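Local coordinates for broad specificity aminotransferase (Leishmania mexicana, PDB 4WB0), which catalyses pyridoxal phosphate-dependent transamination of a broad range of substrates, working as a homodimer, at the interface of chains A and B. Numbering follows the deposited sequence. Chains: chain A, Broad specificity aminotransferase; chain B, Broad specificity aminotransferase.

Contact 1: the interface of chains A and B. Residues chain A 9, 11, 14; chain B 126-127, 183-184, 217, 219.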
# COMPACT_ATOMS: atom_id res chain seq x y z
N MET A 9 -16.69 -8.61 -27.45
CA MET A 9 -17.31 -7.54 -28.24
C MET A 9 -18.00 -6.57 -27.26
O MET A 9 -17.56 -5.42 -27.13
CB MET A 9 -18.29 -8.07 -29.27
CG MET A 9 -18.78 -7.00 -30.21
SD MET A 9 -20.43 -7.34 -30.76
CE MET A 9 -20.10 -8.42 -32.17
N THR A 11 -18.68 -5.50 -23.23
CA THR A 11 -17.83 -5.65 -22.05
C THR A 11 -18.18 -6.90 -21.25
O THR A 11 -17.31 -7.56 -20.71
CB THR A 11 -17.86 -4.40 -21.11
OG1 THR A 11 -19.20 -3.99 -20.80
CG2 THR A 11 -17.12 -3.25 -21.75
N ARG A 14 -16.25 -9.72 -22.67
CA ARG A 14 -14.83 -9.54 -22.33
C ARG A 14 -14.53 -10.03 -20.93
O ARG A 14 -13.53 -10.73 -20.70
CB ARG A 14 -14.41 -8.07 -22.40
CG ARG A 14 -14.70 -7.36 -23.71
CD ARG A 14 -13.46 -7.23 -24.56
NE ARG A 14 -13.65 -6.25 -25.62
CZ ARG A 14 -13.02 -6.27 -26.79
NH1 ARG A 14 -12.15 -7.24 -27.07
NH2 ARG A 14 -13.25 -5.33 -27.69
N VAL B 126 -8.32 -8.49 -18.92
CA VAL B 126 -9.56 -8.51 -19.74
C VAL B 126 -9.33 -7.90 -21.12
O VAL B 126 -9.95 -8.31 -22.08
CB VAL B 126 -10.66 -7.71 -19.03
CG1 VAL B 126 -11.94 -7.77 -19.79
CG2 VAL B 126 -10.84 -8.22 -17.64
N PHE B 127 -8.48 -6.87 -21.20
CA PHE B 127 -8.11 -6.22 -22.47
C PHE B 127 -6.63 -6.42 -22.81
O PHE B 127 -5.80 -6.67 -21.93
CB PHE B 127 -8.44 -4.72 -22.39
CG PHE B 127 -9.90 -4.42 -22.20
CD1 PHE B 127 -10.47 -4.39 -20.93
CD2 PHE B 127 -10.71 -4.16 -23.30
CE1 PHE B 127 -11.81 -4.13 -20.76
CE2 PHE B 127 -12.04 -3.90 -23.15
CZ PHE B 127 -12.61 -3.90 -21.90
N ASP B 183 -13.92 0.53 -31.09
CA ASP B 183 -14.80 -0.15 -30.14
C ASP B 183 -14.01 -0.89 -29.11
O ASP B 183 -12.93 -1.42 -29.39
CB ASP B 183 -15.72 -1.15 -30.83
CG ASP B 183 -16.63 -0.52 -31.87
OD1 ASP B 183 -16.67 0.72 -31.98
OD2 ASP B 183 -17.30 -1.30 -32.57
N GLY B 184 -14.55 -0.95 -27.90
CA GLY B 184 -13.93 -1.74 -26.87
C GLY B 184 -12.67 -1.12 -26.26
O GLY B 184 -11.80 -1.86 -25.83
N HIS B 217 -19.25 -0.14 -26.89
CA HIS B 217 -18.75 -1.25 -26.05
C HIS B 217 -17.46 -0.90 -25.31
O HIS B 217 -16.62 -1.77 -25.04
CB HIS B 217 -18.51 -2.50 -26.88
CG HIS B 217 -19.65 -2.86 -27.79
ND1 HIS B 217 -20.73 -3.60 -27.36
CD2 HIS B 217 -19.86 -2.59 -29.10
CE1 HIS B 217 -21.56 -3.77 -28.37
NE2 HIS B 217 -21.06 -3.17 -29.44
N GLN B 219 -15.15 0.10 -22.15
CA GLN B 219 -15.11 -0.12 -20.70
C GLN B 219 -14.96 1.22 -19.98
O GLN B 219 -14.06 2.03 -20.28
CB GLN B 219 -13.95 -1.03 -20.33
CG GLN B 219 -13.66 -1.12 -18.80
CD GLN B 219 -14.67 -1.99 -18.12
OE1 GLN B 219 -14.94 -3.12 -18.56
NE2 GLN B 219 -15.29 -1.47 -17.07
O HOH W 1 -15.89 -4.53 -25.22
O HOH W 2 -11.27 -10.72 -22.27
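A:Arg14, on the N-terminal helix 11-16 of chain A, lies along the surface of chain B between B:Val126, B:Phe127 and B:Gly184. From the backbone outward, its CB packs on the methyl CG1 of B:Val126 at 3.6 Å. The chain then bends at chi2 (-102°), which turns the outer half toward B:Phe127, and CD of A:Arg14 sits 3.9 Å from CE2 of B:Phe127. Side chain and phenyl ring cross at about a right angle, with the guanidinium plane turned 44° from the ring. NE passes the same ring atom but spends its hydrogen on water 1, at 2.8 Å and 163° at the hydrogen. At the tip, NH2 comes to 3.7 Å from CA of B:Gly184, a contact without a hydrogen bond.

Water 1 also touches the carbonyl O of A:Met9 at 2.7 Å and that of B:His217, so it ties the arm, the arginine and the partner's loop together. A second water joins the carbonyl oxygens of A:Arg14 and B:Val126. The methyl CG2 of A:Thr11 rests 3.9 Å from CA of B:Gln219. With no direct polar bond among these residues, packing and bridging water lay the N-terminal arm of chain A onto its dimer partner.

Contact 2: the interface of chains A and B. Residues chain A 117, 121, 294-295; chain B 117, 121, 295.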
# COMPACT_ATOMS: atom_id res chain seq x y z
N SER A 117 8.39 -6.07 -2.45
CA SER A 117 7.92 -5.71 -3.78
C SER A 117 8.63 -4.47 -4.30
O SER A 117 9.12 -4.46 -5.43
CB SER A 117 6.41 -5.47 -3.78
OG SER A 117 5.98 -5.18 -5.11
N LYS A 121 11.30 -4.31 -7.46
CA LYS A 121 11.11 -3.47 -8.62
C LYS A 121 12.29 -2.52 -8.84
O LYS A 121 12.75 -2.33 -9.99
CB LYS A 121 9.83 -2.65 -8.50
CG LYS A 121 8.56 -3.51 -8.55
CD LYS A 121 7.28 -2.62 -8.39
CE LYS A 121 6.05 -3.46 -8.29
NZ LYS A 121 4.95 -2.54 -7.84
N ALA A 294 3.15 5.87 -8.39
CA ALA A 294 2.27 5.20 -9.32
C ALA A 294 1.51 3.99 -8.77
O ALA A 294 0.67 3.41 -9.51
CB ALA A 294 3.07 4.78 -10.55
N GLU A 295 1.79 3.60 -7.54
CA GLU A 295 1.04 2.50 -6.88
C GLU A 295 0.06 2.95 -5.84
O GLU A 295 -1.04 2.46 -5.85
CB GLU A 295 1.98 1.53 -6.20
CG GLU A 295 2.74 0.62 -7.12
CD GLU A 295 1.90 -0.57 -7.65
OE1 GLU A 295 0.91 -0.99 -6.98
OE2 GLU A 295 2.26 -1.12 -8.72
N SER B 117 -4.46 1.99 -9.53
CA SER B 117 -3.39 1.12 -9.99
C SER B 117 -3.89 -0.33 -10.08
O SER B 117 -3.69 -1.01 -11.08
CB SER B 117 -2.15 1.21 -9.08
OG SER B 117 -2.43 0.80 -7.75
N LYS B 121 -4.28 -2.54 -13.60
CA LYS B 121 -3.64 -3.86 -13.73
C LYS B 121 -4.68 -4.90 -14.03
O LYS B 121 -4.50 -5.70 -14.92
CB LYS B 121 -2.87 -4.23 -12.44
CG LYS B 121 -1.66 -3.32 -12.13
CD LYS B 121 -0.88 -3.85 -10.92
CE LYS B 121 0.13 -2.86 -10.41
NZ LYS B 121 0.78 -3.34 -9.13
N GLU B 295 1.87 -7.41 -3.86
CA GLU B 295 2.26 -6.03 -3.74
C GLU B 295 2.38 -5.66 -2.24
O GLU B 295 3.42 -5.11 -1.85
CB GLU B 295 1.24 -5.18 -4.47
CG GLU B 295 1.68 -3.86 -4.76
CD GLU B 295 2.66 -3.80 -5.91
OE1 GLU B 295 2.55 -4.59 -6.88
OE2 GLU B 295 3.54 -2.93 -5.81
O HOH W 3 -1.65 -2.09 -7.39
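A:Glu295 and B:Glu295 meet tip to tip at the centre of this patch, their carboxylates stacked with planes 3° apart and CD of A:Glu295 3.7 Å from CD of B:Glu295. Two lysines flank the pair and would offset the like charges. NZ of A:Lys121 reaches OE2 of B:Glu295 at 2.5 Å, and NZ of B:Lys121 reaches OE2 of A:Glu295 at 2.7 Å. Both are salt bridges using the syn lone pair of the acid, and in both the extended lysine crosses the glutamate at about a right angle. Each lysine NZ also bridges to the glutamate of its own chain, NZ of B:Lys121 lying 3.1 Å from OE1 of B:Glu295, which links the four side chains in a network. That is the tight part.

The rim is looser and the two halves differ. OG of B:Ser117, at chi1 62°, hydrogen-bonds to the backbone O of A:Glu295 at 2.9 Å, in the carbonyl plane. It also holds water 3, which meets OE1 of A:Glu295 at 2.8 Å. On the other side OG of A:Ser117 is anti to its backbone N (-177°) and makes a weak bond, 3.4 Å, to OE2 of B:Glu295. The two glutamates likewise take different first torsions, so the pairing is not exactly symmetric. In the fold, serine and lysine stand on helix 111-123 of each subunit, and each glutamate lies in the loop after helix 281-293 in chain A and 278-293 in chain B.

Contact 3: the interface of chains A and B. Residues chain A 217-219, 250, 275-277; chain B 11-12, 15.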
# COMPACT_ATOMS: atom_id res chain seq x y z
N HIS A 217 30.71 -10.02 -6.60
CA HIS A 217 29.99 -8.78 -6.93
C HIS A 217 28.49 -8.97 -6.90
O HIS A 217 27.75 -8.26 -7.60
CB HIS A 217 30.38 -8.24 -8.29
CG HIS A 217 31.85 -8.25 -8.57
ND1 HIS A 217 32.75 -7.52 -7.83
CD2 HIS A 217 32.55 -8.85 -9.55
CE1 HIS A 217 33.97 -7.72 -8.31
NE2 HIS A 217 33.88 -8.53 -9.35
N HIS A 218 28.01 -9.84 -6.01
CA HIS A 218 26.58 -10.07 -5.88
C HIS A 218 25.87 -8.91 -5.15
O HIS A 218 26.46 -8.21 -4.28
CB HIS A 218 26.26 -11.36 -5.12
CG HIS A 218 26.59 -12.62 -5.88
ND1 HIS A 218 26.46 -12.72 -7.25
CD2 HIS A 218 27.03 -13.83 -5.45
CE1 HIS A 218 26.84 -13.93 -7.63
NE2 HIS A 218 27.18 -14.62 -6.56
N GLN A 219 24.58 -8.75 -5.46
CA GLN A 219 23.75 -7.83 -4.72
C GLN A 219 23.02 -8.57 -3.61
O GLN A 219 22.34 -9.56 -3.88
CB GLN A 219 22.74 -7.17 -5.65
CG GLN A 219 21.66 -6.33 -4.95
CD GLN A 219 22.20 -5.00 -4.42
OE1 GLN A 219 22.94 -4.27 -5.13
NE2 GLN A 219 21.86 -4.68 -3.16
N GLU A 250 26.70 -3.15 -0.22
CA GLU A 250 25.58 -2.24 -0.51
C GLU A 250 24.28 -2.96 -0.30
O GLU A 250 23.58 -3.35 -1.24
CB GLU A 250 25.68 -1.70 -1.93
CG GLU A 250 26.80 -0.69 -2.08
CD GLU A 250 26.81 -0.08 -3.47
OE1 GLU A 250 27.12 -0.83 -4.42
OE2 GLU A 250 26.47 1.13 -3.63
N LEU A 275 24.19 3.03 0.35
CA LEU A 275 24.66 3.35 -1.00
C LEU A 275 26.04 3.81 -0.78
O LEU A 275 26.27 4.67 0.04
CB LEU A 275 23.75 4.35 -1.70
CG LEU A 275 23.95 4.59 -3.21
CD1 LEU A 275 23.80 3.35 -4.06
CD2 LEU A 275 22.95 5.64 -3.67
N LYS A 276 26.97 3.18 -1.48
CA LYS A 276 28.39 3.49 -1.36
C LYS A 276 28.71 4.92 -1.85
O LYS A 276 29.50 5.65 -1.23
CB LYS A 276 29.21 2.47 -2.15
N ASP A 277 28.11 5.30 -2.98
CA ASP A 277 28.31 6.63 -3.54
C ASP A 277 27.23 7.64 -3.13
O ASP A 277 26.14 7.68 -3.73
CB ASP A 277 28.35 6.53 -5.05
CG ASP A 277 28.78 7.83 -5.70
OD1 ASP A 277 28.62 8.92 -5.09
OD2 ASP A 277 29.29 7.75 -6.83
N THR B 11 28.82 -3.74 -7.48
CA THR B 11 27.45 -3.25 -7.26
C THR B 11 27.47 -1.73 -7.28
O THR B 11 26.56 -1.10 -7.80
CB THR B 11 26.83 -3.74 -5.94
OG1 THR B 11 27.72 -3.49 -4.86
CG2 THR B 11 26.55 -5.22 -6.02
N THR B 12 28.53 -1.14 -6.75
CA THR B 12 28.56 0.33 -6.66
C THR B 12 28.54 0.95 -8.07
O THR B 12 27.92 2.00 -8.31
CB THR B 12 29.77 0.83 -5.88
OG1 THR B 12 29.66 2.26 -5.73
CG2 THR B 12 31.04 0.50 -6.58
N TRP B 15 24.82 0.60 -9.32
CA TRP B 15 24.01 1.66 -8.74
C TRP B 15 24.38 3.01 -9.37
O TRP B 15 23.51 3.84 -9.57
CB TRP B 15 24.16 1.71 -7.22
CG TRP B 15 23.44 0.56 -6.60
CD1 TRP B 15 23.98 -0.56 -6.11
CD2 TRP B 15 22.02 0.45 -6.42
NE1 TRP B 15 22.97 -1.41 -5.63
CE2 TRP B 15 21.77 -0.81 -5.84
CE3 TRP B 15 20.93 1.31 -6.69
CZ2 TRP B 15 20.47 -1.25 -5.53
CZ3 TRP B 15 19.64 0.85 -6.41
CH2 TRP B 15 19.42 -0.41 -5.81
O HOH W 4 27.63 -4.94 -2.57
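B:Trp15 and B:Thr11 each give a hydrogen bond that fastens helix 11-16 of chain B to chain A. The indole NE1 of B:Trp15 gives its hydrogen to OE1 of A:Gln219 at 2.9 Å, 154° at the hydrogen. The acceptor lies near the indole plane, while the amide is turned 80° from the ring. The hydroxyl OG1 of B:Thr11 bonds OE1 of A:Glu250 at 2.8 Å on its anti lone pair. Its chi1 of 51° sets OG1 between backbone N and carbonyl carbon, with the methyl CG2 directed at the carbonyl oxygens of A:His217 and A:His218.

Second-shell bonds position both acceptors: NE2 of A:Gln219 donates to the carbonyl O of A:Glu250 at 2.9 Å, and the backbone N of A:Lys276, a poorly ordered residue, holds OE2 of A:Glu250 at 3.0 Å.

Water 4 adds an indirect link, touching OG1 of B:Thr11 at 2.7 Å and the backbone N of A:Glu250.

Van der Waals contacts complete the patch. CD1 of A:Leu275 lies 3.6 Å from CB of B:Trp15, and CD of A:Glu250 approaches CA of B:Thr12 at 3.7 Å. Together these contacts dock the N-terminal arm of chain B on the strand 219-224 and nearby loops of chain A, contributing to the homodimer.

Contact 4: the interface of chains A and B. Residues chain A 122-123, 125-126, 273, 284, 287; chain B 14-15, 18.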
# COMPACT_ATOMS: atom_id res chain seq x y z
N LEU A 122 12.76 -1.93 -7.73
CA LEU A 122 13.87 -0.99 -7.78
C LEU A 122 15.07 -1.65 -8.46
O LEU A 122 15.74 -1.06 -9.32
CB LEU A 122 14.21 -0.53 -6.36
CG LEU A 122 15.49 0.30 -6.27
CD1 LEU A 122 15.30 1.66 -6.96
CD2 LEU A 122 15.82 0.44 -4.78
N LEU A 123 15.30 -2.89 -8.09
CA LEU A 123 16.49 -3.61 -8.53
C LEU A 123 16.45 -3.83 -10.03
O LEU A 123 17.48 -3.92 -10.67
CB LEU A 123 16.62 -4.93 -7.79
CG LEU A 123 17.22 -4.85 -6.35
CD1 LEU A 123 17.05 -6.14 -5.72
CD2 LEU A 123 18.71 -4.51 -6.32
N HIS A 125 15.88 -1.66 -12.07
CA HIS A 125 16.43 -0.45 -12.70
C HIS A 125 17.94 -0.42 -12.64
O HIS A 125 18.56 0.48 -13.17
CB HIS A 125 15.86 0.82 -12.03
CG HIS A 125 14.43 1.09 -12.34
ND1 HIS A 125 13.39 0.48 -11.66
CD2 HIS A 125 13.86 1.85 -13.30
CE1 HIS A 125 12.24 0.89 -12.17
NE2 HIS A 125 12.50 1.72 -13.16
N VAL A 126 18.53 -1.40 -11.96
CA VAL A 126 19.99 -1.45 -11.77
C VAL A 126 20.54 -2.71 -12.42
O VAL A 126 21.70 -2.75 -12.81
CB VAL A 126 20.37 -1.45 -10.26
CG1 VAL A 126 21.84 -1.40 -10.07
CG2 VAL A 126 19.75 -0.31 -9.55
N LEU A 273 18.67 1.21 1.54
CA LEU A 273 19.86 0.87 0.74
C LEU A 273 21.08 1.56 1.27
O LEU A 273 21.08 2.80 1.41
CB LEU A 273 19.70 1.26 -0.72
CG LEU A 273 20.92 1.05 -1.62
CD1 LEU A 273 21.18 -0.43 -1.76
CD2 LEU A 273 20.73 1.63 -2.99
N VAL A 284 18.52 7.49 -6.64
CA VAL A 284 17.87 6.27 -6.16
C VAL A 284 16.54 6.61 -5.44
O VAL A 284 15.54 5.91 -5.64
CB VAL A 284 18.76 5.42 -5.19
CG1 VAL A 284 17.90 4.35 -4.50
CG2 VAL A 284 19.95 4.76 -5.95
N VAL A 287 13.80 7.26 -7.95
CA VAL A 287 13.20 6.07 -8.55
C VAL A 287 12.21 5.45 -7.58
O VAL A 287 11.06 5.12 -7.94
CB VAL A 287 14.29 5.06 -8.97
CG1 VAL A 287 13.63 3.84 -9.52
CG2 VAL A 287 15.14 5.67 -10.05
N ARG B 14 27.12 -0.54 -10.71
CA ARG B 14 25.72 -0.69 -11.19
C ARG B 14 24.79 0.37 -10.62
O ARG B 14 24.05 0.99 -11.36
CB ARG B 14 25.16 -2.08 -10.87
CG ARG B 14 25.90 -3.21 -11.66
CD ARG B 14 25.29 -4.57 -11.40
NE ARG B 14 26.13 -5.69 -11.80
CZ ARG B 14 26.41 -6.01 -13.06
NH1 ARG B 14 25.94 -5.28 -14.07
NH2 ARG B 14 27.20 -7.05 -13.30
N TRP B 15 24.82 0.60 -9.32
CA TRP B 15 24.01 1.66 -8.74
C TRP B 15 24.38 3.01 -9.37
O TRP B 15 23.51 3.84 -9.57
CB TRP B 15 24.16 1.71 -7.22
CG TRP B 15 23.44 0.56 -6.60
CD1 TRP B 15 23.98 -0.56 -6.11
CD2 TRP B 15 22.02 0.45 -6.42
NE1 TRP B 15 22.97 -1.41 -5.63
CE2 TRP B 15 21.77 -0.81 -5.84
CE3 TRP B 15 20.93 1.31 -6.69
CZ2 TRP B 15 20.47 -1.25 -5.53
CZ3 TRP B 15 19.64 0.85 -6.41
CH2 TRP B 15 19.42 -0.41 -5.81
N ILE B 18 22.25 3.95 -12.33
CA ILE B 18 20.77 4.13 -12.27
C ILE B 18 20.33 5.52 -12.78
O ILE B 18 20.92 6.56 -12.44
CB ILE B 18 20.25 3.89 -10.84
CG1 ILE B 18 18.77 3.51 -10.86
CG2 ILE B 18 20.47 5.11 -9.95
CD1 ILE B 18 18.13 3.31 -9.43
O HOH W 5 22.99 -0.31 -13.67
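Where B:Arg14 meets A:Val126, the backbone of chain B is leaving helix 11-16, turning from a helical psi of -34° at B:Trp15 to an extended 137° at B:Ile18, while A:Val126 lies in the loop after helix 111-123. The indole of B:Trp15 is clamped on both faces of its six-membered ring. Methyl CG2 of A:Val126 stands over one face, 3.6 Å from the ring centroid, and CD2 of A:Leu273 stands over the opposite face at 3.5 Å; both are CH-pi contacts. The leucine comes tip to tip, whereas the valine and tryptophan side chains cross at about a right angle. Around the rim, CG2 of A:Val284 touches CE3 of B:Trp15 at 3.7 Å, CD2 of A:Leu122 touches CH2 of B:Trp15 and CD2 of A:Leu123 touches its CZ2, so the benzo end is buried among aliphatic groups.

A:Val126 divides its methyls. With CG1 anti to its backbone N (-176°), that methyl packs against CB of B:Arg14 at 3.5 Å, leaving CG2 for the tryptophan, with CD1 of B:Ile18 nearby. B:Ile18 packs alongside: its CD1 meets CG2 of A:Val287 tip to tip at 3.9 Å, and its CG2 lies against A:Val284. No direct polar bond joins the chains here; water 5 sits 2.9 Å from the carbonyl O of A:Val126 and 2.9 Å from the carbonyl O of B:Arg14.

Contact 2 lies between the two arm sites, its C-alpha centre about 24 Å from those of contact 1 and contact 3, whose centres are about 46 Å apart. Contacts 3 and 4 are neighbours at about 9 Å and share B:Trp15, whose polar edge serves one and whose benzo ring serves the other. Contact 1 is their reciprocal, helix 11-16 of chain A on chain B: B:His217, B:Gln219 and B:Val126 receive it, as A:His217, A:Gln219 and A:Val126 do in contacts 3 and 4. The homodimer thus exchanges its N-terminal arms, while helix 111-123 of each chain faces the partner's Glu295 in contact 2 and that of chain A continues to contact 4.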